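Long-range contacts in thiosulfate reductase (PDB 2VPZ), which probably reduces sulfur compounds such as polysulfide or thiosulfate, using molybdenum, two molybdopterin guanine dinucleotides and a [4Fe-4S] cluster: residues A[179-183]-A[410-414]; A[247-251]-A[314-318]; A[324-330]-A[359-363]; A[405-409]-A[419-423]. All coordinates share one frame; numbering follows the deposited sequence.

Contact 1 (A[179-183]-A[410-414])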
loop_
_atom_site.group_PDB
_atom_site.type_symbol
_atom_site.label_atom_id
_atom_site.label_comp_id
_atom_site.label_asym_id
_atom_site.label_seq_id
_atom_site.Cartn_x
_atom_site.Cartn_y
_atom_site.Cartn_z
ATOM N N VAL A 179 -10.760 -3.479 47.699
ATOM C CA VAL A 179 -10.406 -4.251 48.892
ATOM C C VAL A 179 -8.913 -4.658 48.754
ATOM O O VAL A 179 -8.111 -4.379 49.660
ATOM C CB VAL A 179 -11.313 -5.523 49.036
ATOM C CG1 VAL A 179 -10.817 -6.405 50.183
ATOM C CG2 VAL A 179 -12.786 -5.100 49.258
ATOM N N ALA A 180 -8.548 -5.296 47.636
ATOM C CA ALA A 180 -7.163 -5.699 47.354
ATOM C C ALA A 180 -6.200 -4.501 47.574
ATOM O O ALA A 180 -5.173 -4.630 48.255
ATOM C CB ALA A 180 -7.029 -6.236 45.880
ATOM N N SER A 181 -6.557 -3.345 47.014
ATOM C CA SER A 181 -5.795 -2.099 47.139
ATOM C C SER A 181 -5.729 -1.546 48.597
ATOM O O SER A 181 -4.677 -1.057 49.029
ATOM C CB SER A 181 -6.355 -1.023 46.180
ATOM O OG SER A 181 -5.541 0.125 46.082
ATOM N N GLN A 182 -6.819 -1.602 49.361
ATOM C CA GLN A 182 -6.800 -1.101 50.744
ATOM C C GLN A 182 -5.826 -1.917 51.626
ATOM O O GLN A 182 -5.076 -1.351 52.425
ATOM C CB GLN A 182 -8.219 -1.050 51.358
ATOM C CG GLN A 182 -9.024 0.210 50.979
ATOM C CD GLN A 182 -8.367 1.517 51.459
ATOM O OE1 GLN A 182 -7.435 1.498 52.273
ATOM N NE2 GLN A 182 -8.867 2.656 50.973
ATOM N N TRP A 183 -5.810 -3.237 51.429
ATOM C CA TRP A 183 -4.925 -4.185 52.127
ATOM C C TRP A 183 -3.439 -4.093 51.707
ATOM O O TRP A 183 -2.529 -4.153 52.550
ATOM C CB TRP A 183 -5.378 -5.638 51.893
ATOM C CG TRP A 183 -6.735 -6.116 52.450
ATOM C CD1 TRP A 183 -7.753 -5.355 53.001
ATOM C CD2 TRP A 183 -7.199 -7.476 52.478
ATOM N NE1 TRP A 183 -8.807 -6.176 53.361
ATOM C CE2 TRP A 183 -8.492 -7.476 53.056
ATOM C CE3 TRP A 183 -6.636 -8.701 52.073
ATOM C CZ2 TRP A 183 -9.241 -8.667 53.232
ATOM C CZ3 TRP A 183 -7.369 -9.886 52.245
ATOM C CH2 TRP A 183 -8.662 -9.853 52.824
ATOM N N PHE A 410 -19.739 -11.987 53.857
ATOM C CA PHE A 410 -18.383 -11.976 53.293
ATOM C C PHE A 410 -17.462 -11.241 54.303
ATOM O O PHE A 410 -17.971 -10.633 55.249
ATOM C CB PHE A 410 -18.393 -11.309 51.908
ATOM C CG PHE A 410 -19.217 -10.042 51.826
ATOM C CD1 PHE A 410 -18.639 -8.799 52.089
ATOM C CD2 PHE A 410 -20.576 -10.092 51.494
ATOM C CE1 PHE A 410 -19.399 -7.611 52.018
ATOM C CE2 PHE A 410 -21.361 -8.912 51.418
ATOM C CZ PHE A 410 -20.769 -7.670 51.681
ATOM N N PHE A 411 -16.138 -11.269 54.112
ATOM C CA PHE A 411 -15.168 -10.636 55.035
ATOM C C PHE A 411 -15.137 -9.106 55.100
ATOM O O PHE A 411 -15.232 -8.506 56.183
ATOM C CB PHE A 411 -13.739 -11.144 54.775
ATOM C CG PHE A 411 -12.687 -10.585 55.732
ATOM C CD1 PHE A 411 -12.334 -11.284 56.881
ATOM C CD2 PHE A 411 -12.064 -9.351 55.477
ATOM C CE1 PHE A 411 -11.372 -10.782 57.783
ATOM C CE2 PHE A 411 -11.090 -8.826 56.374
ATOM C CZ PHE A 411 -10.750 -9.552 57.532
ATOM N N ALA A 412 -14.957 -8.487 53.937
ATOM C CA ALA A 412 -14.914 -7.025 53.776
ATOM C C ALA A 412 -16.158 -6.307 54.340
ATOM O O ALA A 412 -17.211 -6.927 54.550
ATOM C CB ALA A 412 -14.664 -6.636 52.293
ATOM N N ARG A 413 -16.020 -5.000 54.537
ATOM C CA ARG A 413 -17.012 -4.101 55.126
ATOM C C ARG A 413 -17.933 -3.239 54.211
ATOM O O ARG A 413 -18.820 -2.529 54.705
ATOM C CB ARG A 413 -16.267 -3.175 56.125
ATOM C CG ARG A 413 -15.188 -2.236 55.487
ATOM C CD ARG A 413 -14.445 -2.819 54.203
ATOM N NE ARG A 413 -13.435 -3.874 54.472
ATOM C CZ ARG A 413 -12.223 -3.983 53.907
ATOM N NH1 ARG A 413 -11.786 -3.108 53.004
ATOM N NH2 ARG A 413 -11.409 -4.993 54.256
ATOM N N SER A 414 -17.722 -3.305 52.904
ATOM C CA SER A 414 -18.532 -2.544 51.949
ATOM C C SER A 414 -19.962 -3.075 51.877
ATOM O O SER A 414 -20.191 -4.267 52.093
ATOM C CB SER A 414 -17.907 -2.549 50.534
ATOM O OG SER A 414 -17.093 -3.672 50.288
#
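Trp183 and Phe411 form the aromatic part of this contact. CZ2 of Trp183 lies 3.6 Å from CE2 of Phe411. The two six-membered rings stand nearly perpendicular, their planes 83° apart, in an oblique meeting with 5.7 Å between centroids. Phe411 reaches across because its CG is swung opposite the backbone N (chi1 -177°).

A second apolar touch lies beside it: CG2 of Val179 meets CB of Ala412 at 3.9 Å. The other methyl of Val179, CG1, sits over one face of the Trp183 indole, so this valine links the ring to the loop.

The remaining approach is polar in kind but not attractive in itself. NH2 of Arg413 comes to the edge of the indole in its plane, 3.0 Å from NE1 of Trp183, and both nitrogens are donors. The guanidinium is turned 41° from the indole plane, with CB of Ala412 over one of its faces. Bends at chi2 and chi3 fold the arginine back toward the helix.

Beyond the pair, Tyr593 stacks on Trp183 and helix 594-600 packs against both Trp183 and Phe411, while Phe411 and Ala412 bond through their backbones to Pro727 and Ile728. A leucine replacing Trp183 would probably leave Phe411 and Tyr593 without their aromatic neighbour and open a gap beside the guanidinium. The end of helix 168-184 is thus joined to the 410-414 loop by ring and methyl packing, and the close pair of N-H groups is more likely a cost tolerated than a source of hold.

Contact 2 (A[247-251]-A[314-318])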
loop_
_atom_site.group_PDB
_atom_site.type_symbol
_atom_site.label_atom_id
_atom_site.label_comp_id
_atom_site.label_asym_id
_atom_site.label_seq_id
_atom_site.Cartn_x
_atom_site.Cartn_y
_atom_site.Cartn_z
ATOM N N HIS A 247 1.061 -5.616 20.538
ATOM C CA HIS A 247 2.243 -6.281 20.020
ATOM C C HIS A 247 2.059 -7.786 20.297
ATOM O O HIS A 247 2.373 -8.592 19.440
ATOM C CB HIS A 247 3.443 -5.549 20.622
ATOM C CG HIS A 247 3.400 -4.076 20.458
ATOM N ND1 HIS A 247 3.925 -3.429 19.378
ATOM C CD2 HIS A 247 2.728 -3.151 21.142
ATOM C CE1 HIS A 247 3.574 -2.161 19.400
ATOM N NE2 HIS A 247 2.838 -1.965 20.475
ATOM N N ARG A 248 1.457 -8.137 21.426
ATOM C CA ARG A 248 1.126 -9.540 21.720
ATOM C C ARG A 248 -0.344 -9.765 22.180
ATOM O O ARG A 248 -0.856 -8.998 22.994
ATOM C CB ARG A 248 2.039 -10.123 22.811
ATOM C CG ARG A 248 3.519 -9.822 22.653
ATOM C CD ARG A 248 4.364 -10.345 23.834
ATOM N NE ARG A 248 4.764 -11.741 23.660
ATOM C CZ ARG A 248 6.006 -12.177 23.444
ATOM N NH1 ARG A 248 7.011 -11.321 23.382
ATOM N NH2 ARG A 248 6.244 -13.477 23.261
ATOM N N TRP A 249 -1.036 -10.772 21.636
ATOM C CA TRP A 249 -2.379 -11.127 22.121
ATOM C C TRP A 249 -2.267 -12.513 22.808
ATOM O O TRP A 249 -1.888 -13.470 22.145
ATOM C CB TRP A 249 -3.452 -11.234 21.003
ATOM C CG TRP A 249 -4.856 -11.791 21.479
ATOM C CD1 TRP A 249 -5.496 -11.532 22.674
ATOM C CD2 TRP A 249 -5.760 -12.654 20.733
ATOM N NE1 TRP A 249 -6.717 -12.184 22.710
ATOM C CE2 TRP A 249 -6.901 -12.879 21.543
ATOM C CE3 TRP A 249 -5.705 -13.260 19.464
ATOM C CZ2 TRP A 249 -7.987 -13.685 21.122
ATOM C CZ3 TRP A 249 -6.786 -14.071 19.033
ATOM C CH2 TRP A 249 -7.910 -14.274 19.877
ATOM N N LEU A 250 -2.535 -12.633 24.114
ATOM C CA LEU A 250 -2.525 -13.966 24.762
ATOM C C LEU A 250 -4.020 -14.455 24.886
ATOM O O LEU A 250 -4.743 -14.011 25.802
ATOM C CB LEU A 250 -1.819 -13.964 26.155
ATOM C CG LEU A 250 -0.551 -13.125 26.452
ATOM C CD1 LEU A 250 0.207 -13.632 27.719
ATOM C CD2 LEU A 250 0.396 -13.137 25.245
ATOM N N PRO A 251 -4.516 -15.348 23.958
ATOM C CA PRO A 251 -5.908 -15.834 24.055
ATOM C C PRO A 251 -6.166 -16.840 25.199
ATOM O O PRO A 251 -6.417 -18.030 24.949
ATOM C CB PRO A 251 -6.234 -16.435 22.684
ATOM C CG PRO A 251 -4.921 -16.515 21.919
ATOM C CD PRO A 251 -3.824 -15.865 22.774
ATOM N N GLU A 314 8.895 -15.102 28.407
ATOM C CA GLU A 314 9.231 -13.930 27.583
ATOM C C GLU A 314 8.469 -12.676 28.057
ATOM O O GLU A 314 9.069 -11.605 28.203
ATOM C CB GLU A 314 8.927 -14.195 26.098
ATOM C CG GLU A 314 10.099 -14.697 25.241
ATOM C CD GLU A 314 9.689 -15.277 23.859
ATOM O OE1 GLU A 314 8.804 -14.699 23.174
ATOM O OE2 GLU A 314 10.284 -16.310 23.467
ATOM N N VAL A 315 7.166 -12.782 28.295
ATOM C CA VAL A 315 6.427 -11.616 28.773
ATOM C C VAL A 315 6.957 -11.092 30.128
ATOM O O VAL A 315 7.110 -9.885 30.275
ATOM C CB VAL A 315 4.870 -11.876 28.819
ATOM C CG1 VAL A 315 4.121 -10.669 29.467
ATOM C CG2 VAL A 315 4.365 -12.104 27.398
ATOM N N ALA A 316 7.274 -11.941 31.103
ATOM C CA ALA A 316 7.818 -11.426 32.372
ATOM C C ALA A 316 9.225 -10.799 32.229
ATOM O O ALA A 316 9.541 -9.826 32.920
ATOM C CB ALA A 316 7.858 -12.523 33.457
ATOM N N ARG A 317 10.058 -11.343 31.340
ATOM C CA ARG A 317 11.416 -10.825 31.096
ATOM C C ARG A 317 11.385 -9.438 30.477
ATOM O O ARG A 317 12.087 -8.525 30.930
ATOM C CB ARG A 317 12.225 -11.750 30.196
ATOM C CG ARG A 317 12.769 -12.967 30.902
ATOM C CD ARG A 317 13.116 -14.049 29.891
ATOM N NE ARG A 317 13.494 -15.333 30.471
ATOM C CZ ARG A 317 13.775 -16.432 29.779
ATOM N NH1 ARG A 317 13.723 -16.417 28.454
ATOM N NH2 ARG A 317 14.118 -17.550 30.412
ATOM N N GLU A 318 10.574 -9.307 29.436
ATOM C CA GLU A 318 10.358 -8.055 28.715
ATOM C C GLU A 318 9.836 -6.964 29.647
ATOM O O GLU A 318 10.191 -5.789 29.489
ATOM C CB GLU A 318 9.334 -8.231 27.578
ATOM C CG GLU A 318 9.580 -9.426 26.668
ATOM C CD GLU A 318 8.796 -9.400 25.352
ATOM O OE1 GLU A 318 7.660 -8.862 25.329
ATOM O OE2 GLU A 318 9.327 -9.940 24.353
#
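NH2 of Arg248 donates to OE1 of Glu314 at 2.8 Å in a nearly straight bond, 165° at the hydrogen. The oxygen lies in the guanidinium plane but is itself met on its anti side, 24° out of the carboxylate plane. At the other terminal nitrogen, NH1 of Arg248 makes a salt bridge with OE2 of Glu318, 2.9 Å away, again at the guanidinium edge. OE1 of Glu318 is in turn hydrogen-bonded to the hydroxyl of Tyr202.

Beside the two acids, which are one turn apart on helix 309-320, Val315 faces the strand. Its CG2 lies over one face of the guanidinium, 3.8 Å from NE of Arg248. The arginine is extended through chi2 and then bends at chi3 (86°), which turns the edge carrying NH1 and NH2 to the two carboxylates. Farther along the strand, CD1 of Leu250 makes a looser approach to the same CG2 of Val315, at 4.4 Å, and Trp264 of helix 257-270 packs against both residues.

This is helix-on-sheet packing at the rim of an alpha/beta fold: strand 248-250 is an outermost strand of a four-stranded parallel sheet, its axis 12.3 Å from that of the helix segment. One guanidinium answering two carboxylates would probably favour the ionised form of both glutamates, while the valine methyl, with Leu250, adds apolar packing between strand and helix.

Contact 3 (A[324-330]-A[359-363])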
loop_
_atom_site.group_PDB
_atom_site.type_symbol
_atom_site.label_atom_id
_atom_site.label_comp_id
_atom_site.label_asym_id
_atom_site.label_seq_id
_atom_site.Cartn_x
_atom_site.Cartn_y
_atom_site.Cartn_z
ATOM N N PRO A 324 11.354 1.030 35.944
ATOM C CA PRO A 324 10.041 1.011 36.622
ATOM C C PRO A 324 8.846 1.385 35.671
ATOM O O PRO A 324 7.694 1.493 36.109
ATOM C CB PRO A 324 10.197 2.017 37.771
ATOM C CG PRO A 324 11.282 2.959 37.306
ATOM C CD PRO A 324 12.182 2.171 36.370
ATOM N N ARG A 325 9.149 1.539 34.384
ATOM C CA ARG A 325 8.221 1.953 33.321
ATOM C C ARG A 325 7.434 0.874 32.525
ATOM O O ARG A 325 7.174 0.988 31.314
ATOM C CB ARG A 325 8.989 2.918 32.401
ATOM C CG ARG A 325 9.859 3.886 33.219
ATOM C CD ARG A 325 9.994 5.212 32.520
ATOM N NE ARG A 325 10.696 5.058 31.262
ATOM C CZ ARG A 325 10.470 5.752 30.148
ATOM N NH1 ARG A 325 9.524 6.682 30.120
ATOM N NH2 ARG A 325 11.202 5.519 29.054
ATOM N N ALA A 326 7.070 -0.164 33.267
ATOM C CA ALA A 326 6.279 -1.312 32.836
ATOM C C ALA A 326 5.128 -1.380 33.859
ATOM O O ALA A 326 5.405 -1.422 35.070
ATOM C CB ALA A 326 7.113 -2.602 32.910
ATOM N N VAL A 327 3.872 -1.366 33.387
ATOM C CA VAL A 327 2.650 -1.418 34.224
ATOM C C VAL A 327 1.557 -2.420 33.828
ATOM O O VAL A 327 1.263 -2.588 32.634
ATOM C CB VAL A 327 1.756 -0.119 34.186
ATOM C CG1 VAL A 327 1.605 0.505 35.568
ATOM C CG2 VAL A 327 2.229 0.829 33.118
ATOM N N LEU A 328 0.939 -3.059 34.818
ATOM C CA LEU A 328 -0.250 -3.869 34.554
ATOM C C LEU A 328 -1.393 -2.987 35.127
ATOM O O LEU A 328 -1.770 -3.171 36.280
ATOM C CB LEU A 328 -0.262 -5.218 35.284
ATOM C CG LEU A 328 0.570 -6.372 34.780
ATOM C CD1 LEU A 328 1.992 -6.179 35.204
ATOM C CD2 LEU A 328 0.060 -7.666 35.373
ATOM N N PRO A 329 -1.947 -2.018 34.353
ATOM C CA PRO A 329 -3.009 -1.276 35.052
ATOM C C PRO A 329 -4.192 -2.162 35.480
ATOM O O PRO A 329 -4.592 -3.045 34.705
ATOM C CB PRO A 329 -3.488 -0.220 34.042
ATOM C CG PRO A 329 -2.488 -0.247 32.921
ATOM C CD PRO A 329 -1.865 -1.639 32.940
ATOM N N PRO A 330 -4.758 -1.959 36.702
ATOM C CA PRO A 330 -5.907 -2.782 37.127
ATOM C C PRO A 330 -7.220 -2.401 36.360
ATOM O O PRO A 330 -7.557 -1.220 36.287
ATOM C CB PRO A 330 -6.053 -2.498 38.635
ATOM C CG PRO A 330 -4.887 -1.612 39.027
ATOM C CD PRO A 330 -4.365 -0.997 37.738
ATOM N N ARG A 359 6.212 6.016 41.044
ATOM C CA ARG A 359 7.336 6.394 40.193
ATOM C C ARG A 359 6.911 6.722 38.785
ATOM O O ARG A 359 5.817 6.253 38.330
ATOM C CB ARG A 359 8.367 5.263 39.993
ATOM C CG ARG A 359 8.874 4.576 41.238
ATOM C CD ARG A 359 10.176 5.195 41.755
ATOM N NE ARG A 359 10.935 4.298 42.633
ATOM C CZ ARG A 359 11.688 3.263 42.253
ATOM N NH1 ARG A 359 11.816 2.950 40.972
ATOM N NH2 ARG A 359 12.330 2.530 43.166
ATOM N N PRO A 360 7.613 7.669 38.092
ATOM C CA PRO A 360 7.114 7.859 36.733
ATOM C C PRO A 360 7.368 6.600 35.963
ATOM O O PRO A 360 8.514 6.121 35.789
ATOM C CB PRO A 360 7.957 9.000 36.209
ATOM C CG PRO A 360 8.591 9.661 37.368
ATOM C CD PRO A 360 7.985 8.990 38.616
ATOM N N GLY A 361 6.253 6.135 35.449
ATOM C CA GLY A 361 6.130 4.937 34.648
ATOM C C GLY A 361 4.696 4.445 34.714
ATOM O O GLY A 361 4.069 4.209 33.682
ATOM N N GLY A 362 4.127 4.266 35.909
ATOM C CA GLY A 362 2.729 3.818 35.955
ATOM C C GLY A 362 1.768 4.179 37.067
ATOM O O GLY A 362 0.558 3.997 36.903
ATOM N N PHE A 363 2.229 4.717 38.194
ATOM C CA PHE A 363 1.343 5.030 39.334
ATOM C C PHE A 363 1.812 6.377 40.029
ATOM O O PHE A 363 2.700 6.350 40.876
ATOM C CB PHE A 363 1.415 3.822 40.349
ATOM C CG PHE A 363 0.555 2.593 39.943
ATOM C CD1 PHE A 363 1.135 1.331 39.655
ATOM C CD2 PHE A 363 -0.845 2.674 39.962
ATOM C CE1 PHE A 363 0.332 0.191 39.392
ATOM C CE2 PHE A 363 -1.645 1.563 39.704
ATOM C CZ PHE A 363 -1.063 0.319 39.425
#
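Val327 and Phe363 are brought together by their first torsions. Chi1 of Val327 (-120°) lies off a staggered position and turns CG1 toward the 359-363 loop; Phe363 has CG opposite its carbonyl carbon (chi1 -79°), which brings its ring within touch of the valine. The setting is an alpha/beta fold: Val327 belongs to the short, weakly bonded strand 326-327 at one margin of a parallel sheet, hydrogen-bonded through its backbone to Tyr202 and Val204, and the loop packs across it.

The closest approach is CG1 of Val327 on CA of Gly362, 3.5 Å. At Gly361, CA comes to 3.9 Å from CA of Arg325. Both glycines have the direction of a side chain filled by the opposite segment, which explains how the backbones can draw so near. CG1 of Val327 also meets CE1 of Phe363 at 4.0 Å.

Toward the surface, the aliphatic part of Arg325 rests on the loop, its CG 3.7 Å from the carbonyl oxygen of Pro360. The guanidinium of Arg359 meets the ring of cis Pro324 with its edge, through NH1. Helix 341-354 backs the inner end, where CD of Pro330 touches the Phe363 ring at its edge, 3.9 Å from CZ.

Contact 4 (A[405-409]-A[419-423])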
loop_
_atom_site.group_PDB
_atom_site.type_symbol
_atom_site.label_atom_id
_atom_site.label_comp_id
_atom_site.label_asym_id
_atom_site.label_seq_id
_atom_site.Cartn_x
_atom_site.Cartn_y
_atom_site.Cartn_z
ATOM N N ALA A 405 -27.868 -5.176 56.779
ATOM C CA ALA A 405 -28.404 -6.540 56.617
ATOM C C ALA A 405 -27.584 -7.626 55.890
ATOM O O ALA A 405 -28.039 -8.767 55.770
ATOM C CB ALA A 405 -29.849 -6.458 56.023
ATOM N N ASP A 406 -26.396 -7.301 55.385
ATOM C CA ASP A 406 -25.536 -8.283 54.692
ATOM C C ASP A 406 -24.210 -8.482 55.469
ATOM O O ASP A 406 -23.232 -9.036 54.958
ATOM C CB ASP A 406 -25.241 -7.841 53.224
ATOM C CG ASP A 406 -24.379 -6.574 53.112
ATOM O OD1 ASP A 406 -23.713 -6.401 52.062
ATOM O OD2 ASP A 406 -24.382 -5.758 54.058
ATOM N N LYS A 407 -24.245 -8.052 56.726
ATOM C CA LYS A 407 -23.144 -8.063 57.689
ATOM C C LYS A 407 -22.342 -9.375 57.897
ATOM O O LYS A 407 -21.135 -9.344 58.113
ATOM C CB LYS A 407 -23.630 -7.495 59.038
ATOM C CG LYS A 407 -22.847 -7.885 60.298
ATOM C CD LYS A 407 -21.522 -7.126 60.418
ATOM C CE LYS A 407 -20.688 -7.556 61.639
ATOM N NZ LYS A 407 -21.183 -6.970 62.936
ATOM N N GLY A 408 -22.945 -10.548 57.817
ATOM C CA GLY A 408 -22.093 -11.691 58.001
ATOM C C GLY A 408 -21.768 -12.483 56.756
ATOM O O GLY A 408 -21.080 -13.514 56.808
ATOM N N LYS A 409 -22.166 -11.999 55.584
ATOM C CA LYS A 409 -21.984 -12.791 54.373
ATOM C C LYS A 409 -20.619 -12.964 53.669
ATOM O O LYS A 409 -20.368 -13.973 53.001
ATOM C CB LYS A 409 -23.098 -12.412 53.370
ATOM C CG LYS A 409 -24.513 -12.858 53.814
ATOM C CD LYS A 409 -25.630 -12.121 53.065
ATOM C CE LYS A 409 -26.826 -11.752 53.976
ATOM N NZ LYS A 409 -27.858 -10.882 53.298
ATOM N N GLU A 419 -26.964 -8.415 47.971
ATOM C CA GLU A 419 -27.205 -9.239 49.170
ATOM C C GLU A 419 -28.377 -8.735 50.082
ATOM O O GLU A 419 -29.002 -9.540 50.786
ATOM C CB GLU A 419 -25.904 -9.440 49.969
ATOM C CG GLU A 419 -24.752 -10.143 49.182
ATOM C CD GLU A 419 -25.140 -11.540 48.658
ATOM O OE1 GLU A 419 -25.746 -12.304 49.441
ATOM O OE2 GLU A 419 -24.822 -11.859 47.484
ATOM N N LEU A 420 -28.690 -7.433 50.040
ATOM C CA LEU A 420 -29.793 -6.819 50.821
ATOM C C LEU A 420 -31.178 -7.017 50.186
ATOM O O LEU A 420 -32.159 -6.399 50.637
ATOM C CB LEU A 420 -29.628 -5.287 50.984
ATOM C CG LEU A 420 -28.246 -4.694 51.232
ATOM C CD1 LEU A 420 -28.205 -3.248 50.738
ATOM C CD2 LEU A 420 -27.862 -4.796 52.717
ATOM N N ILE A 421 -31.253 -7.828 49.136
ATOM C CA ILE A 421 -32.519 -8.090 48.406
ATOM C C ILE A 421 -33.272 -9.284 48.959
ATOM O O ILE A 421 -34.474 -9.435 48.764
ATOM C CB ILE A 421 -32.338 -8.436 46.886
ATOM C CG1 ILE A 421 -31.566 -7.359 46.153
ATOM C CG2 ILE A 421 -33.742 -8.661 46.237
ATOM C CD1 ILE A 421 -32.278 -6.797 44.907
ATOM N N GLU A 422 -32.513 -10.169 49.582
ATOM C CA GLU A 422 -33.011 -11.404 50.164
ATOM C C GLU A 422 -33.856 -11.018 51.405
ATOM O O GLU A 422 -34.986 -11.545 51.580
ATOM C CB GLU A 422 -31.833 -12.321 50.506
ATOM C CG GLU A 422 -32.142 -13.740 50.957
ATOM C CD GLU A 422 -30.948 -14.383 51.673
ATOM O OE1 GLU A 422 -30.136 -13.621 52.250
ATOM O OE2 GLU A 422 -30.830 -15.639 51.673
ATOM N N PRO A 423 -33.339 -10.127 52.291
ATOM C CA PRO A 423 -34.043 -9.659 53.484
ATOM C C PRO A 423 -35.508 -9.178 53.219
ATOM O O PRO A 423 -36.349 -9.192 54.127
ATOM C CB PRO A 423 -33.157 -8.513 53.984
ATOM C CG PRO A 423 -31.749 -8.959 53.631
ATOM C CD PRO A 423 -31.897 -9.837 52.373
HETATM O O HOH W 1 -30.653 -12.352 54.579
#
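Lys409 reaches from the 405-409 turn into the 419-423 turn, where its ammonium nitrogen has several partners, none of them strong. NZ of Lys409 gives a weak hydrogen bond to the carbonyl O of Glu419 at 3.1 Å, and another weak one to O of Ala405, in its own segment, at 3.3 Å. OE1 of Glu422 makes a long salt bridge, 3.7 Å from NZ of Lys409, reinforced by a water that donates to OE1 of Glu422 at 2.7 Å and accepts a weak bond from the lysine. A bend at chi3 (-141°) carries the chain obliquely across Glu419, its CD passing OE1 of Glu419.

Apolar packing adds to this: CB of Ala405 meets CG of Pro423 at 3.9 Å and CD2 of Leu420 at 4.2 Å. CB of Asp406 sits 3.7 Å from CB of Glu419. In a separate van der Waals touch, CD2 of Leu420 lies against the carboxylate of Asp406.

A methionine at Lys409 would probably leave the carboxylate of Glu422 without its cation and the Glu419 carbonyl without this donor, so the two turns would be tied less well.

The second shell fixes the acids. Asp406 is salt-bridged to Arg404 and accepts from Ala416 N, while Glu419 OE2 bonds to the hydroxyl of Tyr723. Each segment contains a type I beta turn, Asp406 to Lys409 and Glu419 to Glu422. The pair closes a short loop that leads into helix 423-426: Pro423 packs on Ile432, Ala405 N bonds to Asn164, and Ile421, facing the other way, rests on helix 449-457.

Overall arrangement
All four contacts belong to the molybdopterin oxidoreductase part of the chain. Contacts 2 and 3 reach opposite margins of one four-stranded parallel sheet, through strands 248-250 and 326-327; helix 309-320 leads from one to the other, and their centres are 16 Å apart. Along the chain both are enclosed by contact 1, which joins helix 168-184 to the long loop before helix 423-426. Contact 4 folds that same loop on itself and touches contact 1, with Phe410 packing on Glu419; the two alternate along the chain, their centres also 16 Å apart. Contacts 2 and 4 are the most distant pair, 42 Å between centres. The long loop thus meets a sheet margin at contact 3 and helix 168-184 at contact 1, away from the cofactor-binding residues.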